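Local coordinates for high-affinity zinc uptake system protein znuA (Streptococcus suis, PDB 3MFQ) that binds zinc and probably serves as the metal-capturing, solute-binding component of an ABC transporter that takes up metal ions, at residues Y185-V190 with S199-T204; E203-I208 with E232-K237. All coordinates share one frame; numbering follows the deposited sequence.

Interaction 1: residues Y185-V190 with S199-T204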
ATOM      1  N   TYR A 185       3.519  12.417  -8.567  1.00 42.17           N
ATOM      2  CA  TYR A 185       4.890  12.385  -9.057  1.00 41.64           C
ATOM      3  C   TYR A 185       5.776  11.682  -8.036  1.00 42.76           C
ATOM      4  O   TYR A 185       5.541  11.776  -6.832  1.00 42.49           O
ATOM      5  CB  TYR A 185       5.415  13.797  -9.316  1.00 39.33           C
ATOM      6  CG  TYR A 185       4.626  14.573 -10.343  1.00 37.11           C
ATOM      7  CD1 TYR A 185       4.100  15.820 -10.043  1.00 36.45           C
ATOM      8  CD2 TYR A 185       4.405  14.057 -11.610  1.00 38.09           C
ATOM      9  CE1 TYR A 185       3.380  16.534 -10.977  1.00 36.68           C
ATOM     10  CE2 TYR A 185       3.685  14.763 -12.550  1.00 36.84           C
ATOM     11  CZ  TYR A 185       3.175  15.999 -12.228  1.00 36.42           C
ATOM     12  OH  TYR A 185       2.456  16.705 -13.162  1.00 41.71           O
ATOM     13  N   ALA A 186       6.792  10.978  -8.524  1.00 51.65           N
ATOM     14  CA  ALA A 186       7.719  10.267  -7.652  1.00 49.59           C
ATOM     15  C   ALA A 186       9.086  10.128  -8.308  1.00 50.81           C
ATOM     16  O   ALA A 186       9.185   9.749  -9.475  1.00 51.65           O
ATOM     17  CB  ALA A 186       7.163   8.903  -7.292  1.00 49.35           C
ATOM     18  N   PRO A 187      10.150  10.436  -7.553  1.00 53.30           N
ATOM     19  CA  PRO A 187      11.519  10.333  -8.069  1.00 55.52           C
ATOM     20  C   PRO A 187      11.909   8.882  -8.317  1.00 56.28           C
ATOM     21  O   PRO A 187      13.026   8.615  -8.759  1.00 60.83           O
ATOM     22  CB  PRO A 187      12.363  10.920  -6.933  1.00 55.04           C
ATOM     23  CG  PRO A 187      11.537  10.718  -5.710  1.00 53.39           C
ATOM     24  CD  PRO A 187      10.121  10.906  -6.158  1.00 52.30           C
ATOM     25  N   GLN A 188      10.998   7.960  -8.033  1.00 53.36           N
ATOM     26  CA  GLN A 188      11.263   6.542  -8.244  1.00 54.24           C
ATOM     27  C   GLN A 188      10.090   5.838  -8.912  1.00 54.17           C
ATOM     28  O   GLN A 188       8.958   6.317  -8.870  1.00 56.81           O
ATOM     29  CB  GLN A 188      11.605   5.854  -6.923  1.00 56.30           C
ATOM     30  CG  GLN A 188      11.943   4.383  -7.072  1.00 54.97           C
ATOM     31  CD  GLN A 188      12.607   3.813  -5.841  1.00 60.04           C
ATOM     32  OE1 GLN A 188      13.622   3.125  -5.935  1.00 68.01           O
ATOM     33  NE2 GLN A 188      12.045   4.105  -4.676  1.00 58.35           N
ATOM     34  N   GLY A 189      10.370   4.695  -9.528  1.00 58.29           N
ATOM     35  CA  GLY A 189       9.355   3.945 -10.241  1.00 62.96           C
ATOM     36  C   GLY A 189       8.343   3.277  -9.332  1.00 62.74           C
ATOM     37  O   GLY A 189       8.102   3.723  -8.209  1.00 60.38           O
ATOM     38  N   VAL A 190       7.748   2.198  -9.828  1.00 45.05           N
ATOM     39  CA  VAL A 190       6.724   1.470  -9.093  1.00 42.80           C
ATOM     40  C   VAL A 190       7.330   0.616  -7.981  1.00 44.04           C
ATOM     41  O   VAL A 190       6.779   0.524  -6.884  1.00 40.71           O
ATOM     42  CB  VAL A 190       5.890   0.593 -10.041  1.00 39.64           C
ATOM     43  CG1 VAL A 190       5.862  -0.846  -9.559  1.00 45.38           C
ATOM     44  CG2 VAL A 190       4.486   1.150 -10.171  1.00 39.83           C
ATOM     45  N   SER A 199      18.075  11.840 -12.768  1.00 64.53           N
ATOM     46  CA  SER A 199      17.318  12.478 -13.837  1.00 63.23           C
ATOM     47  C   SER A 199      15.827  12.490 -13.519  1.00 64.94           C
ATOM     48  O   SER A 199      15.086  13.337 -14.016  1.00 67.11           O
ATOM     49  CB  SER A 199      17.564  11.771 -15.171  1.00 65.01           C
ATOM     50  OG  SER A 199      16.976  10.484 -15.179  1.00 67.94           O
ATOM     51  N   ASP A 200      15.389  11.545 -12.694  1.00 48.31           N
ATOM     52  CA  ASP A 200      13.998  11.509 -12.258  1.00 45.48           C
ATOM     53  C   ASP A 200      13.792  12.454 -11.087  1.00 46.24           C
ATOM     54  O   ASP A 200      12.690  12.943 -10.850  1.00 46.61           O
ATOM     55  CB  ASP A 200      13.595  10.089 -11.869  1.00 45.53           C
ATOM     56  CG  ASP A 200      13.533   9.163 -13.057  1.00 47.16           C
ATOM     57  OD1 ASP A 200      13.631   9.661 -14.196  1.00 46.35           O
ATOM     58  OD2 ASP A 200      13.386   7.939 -12.856  1.00 52.05           O
ATOM     59  N   MET A 201      14.867  12.698 -10.349  1.00 49.66           N
ATOM     60  CA  MET A 201      14.851  13.696  -9.295  1.00 51.69           C
ATOM     61  C   MET A 201      14.557  15.058  -9.906  1.00 51.49           C
ATOM     62  O   MET A 201      13.644  15.761  -9.473  1.00 50.06           O
ATOM     63  CB  MET A 201      16.196  13.721  -8.573  1.00 52.91           C
ATOM     64  CG  MET A 201      16.497  12.446  -7.811  1.00 55.33           C
ATOM     65  SD  MET A 201      15.574  12.359  -6.268  1.00 64.72           S
ATOM     66  CE  MET A 201      16.478  13.543  -5.276  1.00 55.73           C
ATOM     67  N   ILE A 202      15.334  15.414 -10.925  1.00 61.48           N
ATOM     68  CA  ILE A 202      15.181  16.686 -11.622  1.00 60.06           C
ATOM     69  C   ILE A 202      13.817  16.779 -12.282  1.00 57.51           C
ATOM     70  O   ILE A 202      13.126  17.790 -12.165  1.00 59.19           O
ATOM     71  CB  ILE A 202      16.244  16.848 -12.714  1.00 61.34           C
ATOM     72  CG1 ILE A 202      17.644  16.661 -12.126  1.00 65.30           C
ATOM     73  CG2 ILE A 202      16.108  18.205 -13.382  1.00 63.46           C
ATOM     74  CD1 ILE A 202      18.735  16.567 -13.171  1.00 69.92           C
ATOM     75  N   GLU A 203      13.448  15.720 -12.991  1.00 43.77           N
ATOM     76  CA  GLU A 203      12.130  15.617 -13.596  1.00 44.52           C
ATOM     77  C   GLU A 203      11.078  16.047 -12.590  1.00 43.01           C
ATOM     78  O   GLU A 203      10.186  16.834 -12.899  1.00 42.39           O
ATOM     79  CB  GLU A 203      11.868  14.173 -14.023  1.00 47.57           C
ATOM     80  CG  GLU A 203      11.668  13.978 -15.515  1.00 55.35           C
ATOM     81  CD  GLU A 203      10.308  14.453 -15.987  1.00 69.71           C
ATOM     82  OE1 GLU A 203       9.723  13.788 -16.870  1.00 75.58           O
ATOM     83  OE2 GLU A 203       9.822  15.486 -15.475  1.00 67.58           O
ATOM     84  N   THR A 204      11.200  15.526 -11.373  1.00 44.02           N
ATOM     85  CA  THR A 204      10.253  15.826 -10.309  1.00 41.62           C
ATOM     86  C   THR A 204      10.368  17.281  -9.876  1.00 40.46           C
ATOM     87  O   THR A 204       9.362  17.961  -9.675  1.00 39.99           O
ATOM     88  CB  THR A 204      10.469  14.910  -9.095  1.00 38.62           C
ATOM     89  OG1 THR A 204      10.436  13.542  -9.518  1.00 40.88           O
ATOM     90  CG2 THR A 204       9.385  15.140  -8.060  1.00 36.35           C
TER
HETATM   91  O   HOH W   1      14.511   7.164 -10.506  1.00 35.28           O

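Interaction 2: residues E203-I208 with E232-K237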
ATOM      1  N   GLU A 203      13.448  15.720 -12.991  1.00 43.77           N
ATOM      2  CA  GLU A 203      12.130  15.617 -13.596  1.00 44.52           C
ATOM      3  C   GLU A 203      11.078  16.047 -12.590  1.00 43.01           C
ATOM      4  O   GLU A 203      10.186  16.834 -12.899  1.00 42.39           O
ATOM      5  CB  GLU A 203      11.868  14.173 -14.023  1.00 47.57           C
ATOM      6  CG  GLU A 203      11.668  13.978 -15.515  1.00 55.35           C
ATOM      7  CD  GLU A 203      10.308  14.453 -15.987  1.00 69.71           C
ATOM      8  OE1 GLU A 203       9.723  13.788 -16.870  1.00 75.58           O
ATOM      9  OE2 GLU A 203       9.822  15.486 -15.475  1.00 67.58           O
ATOM     10  N   THR A 204      11.200  15.526 -11.373  1.00 44.02           N
ATOM     11  CA  THR A 204      10.253  15.826 -10.309  1.00 41.62           C
ATOM     12  C   THR A 204      10.368  17.281  -9.876  1.00 40.46           C
ATOM     13  O   THR A 204       9.362  17.961  -9.675  1.00 39.99           O
ATOM     14  CB  THR A 204      10.469  14.910  -9.095  1.00 38.62           C
ATOM     15  OG1 THR A 204      10.436  13.542  -9.518  1.00 40.88           O
ATOM     16  CG2 THR A 204       9.385  15.140  -8.060  1.00 36.35           C
ATOM     17  N   VAL A 205      11.601  17.755  -9.733  1.00 49.33           N
ATOM     18  CA  VAL A 205      11.834  19.146  -9.382  1.00 49.96           C
ATOM     19  C   VAL A 205      11.102  20.060 -10.352  1.00 50.35           C
ATOM     20  O   VAL A 205      10.321  20.915  -9.941  1.00 51.22           O
ATOM     21  CB  VAL A 205      13.328  19.490  -9.410  1.00 50.95           C
ATOM     22  CG1 VAL A 205      13.530  20.970  -9.135  1.00 54.22           C
ATOM     23  CG2 VAL A 205      14.078  18.646  -8.398  1.00 52.26           C
ATOM     24  N   ASN A 206      11.355  19.871 -11.641  1.00 45.80           N
ATOM     25  CA  ASN A 206      10.696  20.667 -12.670  1.00 46.41           C
ATOM     26  C   ASN A 206       9.179  20.567 -12.576  1.00 44.68           C
ATOM     27  O   ASN A 206       8.468  21.532 -12.843  1.00 44.94           O
ATOM     28  CB  ASN A 206      11.160  20.236 -14.059  1.00 45.54           C
ATOM     29  CG  ASN A 206      12.648  20.431 -14.263  1.00 49.00           C
ATOM     30  OD1 ASN A 206      13.320  21.059 -13.443  1.00 48.72           O
ATOM     31  ND2 ASN A 206      13.173  19.896 -15.357  1.00 51.46           N
ATOM     32  N   LEU A 207       8.687  19.393 -12.196  1.00 41.48           N
ATOM     33  CA  LEU A 207       7.253  19.195 -12.032  1.00 40.59           C
ATOM     34  C   LEU A 207       6.719  20.009 -10.860  1.00 41.19           C
ATOM     35  O   LEU A 207       5.635  20.586 -10.937  1.00 43.04           O
ATOM     36  CB  LEU A 207       6.929  17.710 -11.853  1.00 41.12           C
ATOM     37  CG  LEU A 207       6.439  16.964 -13.100  1.00 40.40           C
ATOM     38  CD1 LEU A 207       6.424  17.871 -14.321  1.00 39.17           C
ATOM     39  CD2 LEU A 207       7.274  15.721 -13.363  1.00 42.22           C
ATOM     40  N   ILE A 208       7.484  20.052  -9.776  1.00 39.59           N
ATOM     41  CA  ILE A 208       7.112  20.848  -8.616  1.00 36.56           C
ATOM     42  C   ILE A 208       7.041  22.321  -8.993  1.00 39.35           C
ATOM     43  O   ILE A 208       6.106  23.027  -8.615  1.00 39.04           O
ATOM     44  CB  ILE A 208       8.123  20.678  -7.475  1.00 35.10           C
ATOM     45  CG1 ILE A 208       8.176  19.219  -7.028  1.00 34.89           C
ATOM     46  CG2 ILE A 208       7.766  21.582  -6.309  1.00 38.95           C
ATOM     47  CD1 ILE A 208       9.161  18.962  -5.916  1.00 40.18           C
ATOM     48  N   GLU A 232      16.019  20.182  -1.459  1.00 74.97           N
ATOM     49  CA  GLU A 232      17.220  20.982  -1.648  1.00 76.18           C
ATOM     50  C   GLU A 232      17.397  21.372  -3.112  1.00 76.89           C
ATOM     51  O   GLU A 232      17.803  22.492  -3.423  1.00 78.24           O
ATOM     52  CB  GLU A 232      18.436  20.200  -1.151  1.00 78.55           C
ATOM     53  CG  GLU A 232      19.753  20.939  -1.238  1.00 88.98           C
ATOM     54  CD  GLU A 232      20.901  20.121  -0.679  1.00102.21           C
ATOM     55  OE1 GLU A 232      21.850  19.827  -1.438  1.00105.47           O
ATOM     56  OE2 GLU A 232      20.850  19.762   0.518  1.00103.66           O
ATOM     57  N   ALA A 233      17.087  20.441  -4.009  1.00 82.26           N
ATOM     58  CA  ALA A 233      17.204  20.683  -5.443  1.00 80.32           C
ATOM     59  C   ALA A 233      16.195  21.725  -5.917  1.00 80.50           C
ATOM     60  O   ALA A 233      16.508  22.567  -6.758  1.00 80.11           O
ATOM     61  CB  ALA A 233      17.028  19.385  -6.213  1.00 79.23           C
ATOM     62  N   VAL A 234      14.983  21.658  -5.374  1.00 56.06           N
ATOM     63  CA  VAL A 234      13.946  22.630  -5.696  1.00 55.08           C
ATOM     64  C   VAL A 234      14.408  24.033  -5.322  1.00 56.17           C
ATOM     65  O   VAL A 234      14.385  24.944  -6.146  1.00 55.67           O
ATOM     66  CB  VAL A 234      12.629  22.316  -4.966  1.00 53.53           C
ATOM     67  CG1 VAL A 234      11.631  23.446  -5.162  1.00 51.87           C
ATOM     68  CG2 VAL A 234      12.053  20.995  -5.451  1.00 47.95           C
ATOM     69  N   LYS A 235      14.833  24.192  -4.073  1.00 55.92           N
ATOM     70  CA  LYS A 235      15.346  25.466  -3.586  1.00 54.92           C
ATOM     71  C   LYS A 235      16.529  25.928  -4.428  1.00 55.75           C
ATOM     72  O   LYS A 235      16.765  27.127  -4.580  1.00 52.44           O
ATOM     73  CB  LYS A 235      15.763  25.343  -2.120  1.00 53.28           C
ATOM     74  CG  LYS A 235      16.264  26.635  -1.501  1.00 56.90           C
ATOM     75  CD  LYS A 235      16.551  26.451  -0.019  1.00 66.64           C
ATOM     76  CE  LYS A 235      16.874  27.774   0.656  1.00 72.43           C
ATOM     77  NZ  LYS A 235      17.017  27.622   2.131  1.00 81.05           N
ATOM     78  N   ALA A 236      17.269  24.968  -4.975  1.00 63.32           N
ATOM     79  CA  ALA A 236      18.395  25.274  -5.847  1.00 63.87           C
ATOM     80  C   ALA A 236      17.902  25.972  -7.108  1.00 62.19           C
ATOM     81  O   ALA A 236      18.671  26.629  -7.811  1.00 64.41           O
ATOM     82  CB  ALA A 236      19.163  24.010  -6.195  1.00 67.36           C
ATOM     83  N   LYS A 237      16.613  25.817  -7.391  1.00 50.76           N
ATOM     84  CA  LYS A 237      15.976  26.539  -8.483  1.00 49.81           C
ATOM     85  C   LYS A 237      15.073  27.631  -7.922  1.00 50.52           C
ATOM     86  O   LYS A 237      14.430  28.367  -8.671  1.00 48.71           O
ATOM     87  CB  LYS A 237      15.170  25.589  -9.365  1.00 43.89           C
ATOM     88  CG  LYS A 237      16.023  24.568 -10.089  1.00 46.71           C
ATOM     89  CD  LYS A 237      15.311  24.032 -11.315  1.00 48.51           C
ATOM     90  CE  LYS A 237      16.207  23.082 -12.093  1.00 47.93           C
ATOM     91  NZ  LYS A 237      15.568  22.614 -13.354  1.00 44.37           N
TER

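Interaction 1: residues Y185-V190 with S199-T204
Pro187 lies across one face of the helical turn Asp200-Thr204, and three of its parts meet three different helix residues. Its CB sits 3.6 Å from SD of Met201. The Met201 CB starts out away from the loop, but CG stands beside the backbone N (chi1 -66°) and the bend at chi2 (-77°) brings SD back against the proline ring. CA of Pro187 packs against OG1 of Thr204 at 3.7 Å, while the hydroxyl itself donates back to Asp200 O (2.7 Å, C=O...O angle 160°). Thr204 OG1 lies beside its own backbone N, and both atoms therefore grip the same carbonyl oxygen. In the fold, this joins the loop leaving strand 183-185 to the first turns of helix 198-211 in a beta-alpha unit of the metal-binding protein. Farther along that loop, the backbones of Gln188 and Gly189 bond to Asp171, next to the zinc ligand His170. CB of Asp200 packs 3.5 Å from Pro187 O. The polar link is a water that donates to Pro187 O at 2.7 Å and to Asp200 OD2 at the same distance, bridging loop and helix. Leu230 of helix 225-235 touches both Met201 and Thr204.

Interaction 2: residues E203-I208 with E232-K237
Apolar contacts account for most of this helix pairing, and they centre on Val205 and Val234, the residues whose backbones come nearest each other across the two segments. The two branches of Val205 divide the work. CG1, anti to the backbone N (chi1 176°), reaches CA of Val234 at 3.8 Å, while CG2, beside that N, meets CB of Ala233 at 3.7 Å. The Val205 and Val234 side chains point in opposing directions and overlap flank to flank. One turn further on, Ile208 stretches its chain outward (chi2 179°) and sets CD1 3.6 Å from CG2 of Val234, crossing that side chain at about a right angle. CG2 of Val234 is thus shared by Ile208 and Val205, and Val241 lies against both Ile208 and Val234.

The polar contact lies at the solvent side, between partly exposed Asn206 and exposed Lys237. Lys237, extended beyond CG, passes its CD along Val205 CG1 and donates from NZ to OD1 of Asn206 at 2.7 Å. The ammonium lies in the amide plane on a lone pair of the oxygen, with a C=O...N angle of 139°, and the two side chains cross obliquely. Lys237 stands just past the range 225-235, whereas the apolar seam joins helices 198-211 and 225-235 themselves, consecutive helices with strand 215-217 between them in sequence, as in an alpha/beta fold.

From the N terminus, the chain leaves strand 183-185, runs through 185-190 and, after eight intervening residues, returns at 199-204; interaction 1 closes this short loop. Interaction 2 closes a wider one, from 203-208 through strand 215-217 to 232-237. The loops neither nest nor cross: they follow in series and overlap at Glu203 and Thr204 on helix 198-211, with centres 11 Å apart. That helix is the common element, joined to the post-strand loop near its beginning and to helix 225-235 farther along. Tyr185 CZ, packed 3.5 Å from Leu207 CG, also joins the two contacts directly. Interaction 1 lies near the zinc site, with the Ala186 side chain about 10 Å from the ion.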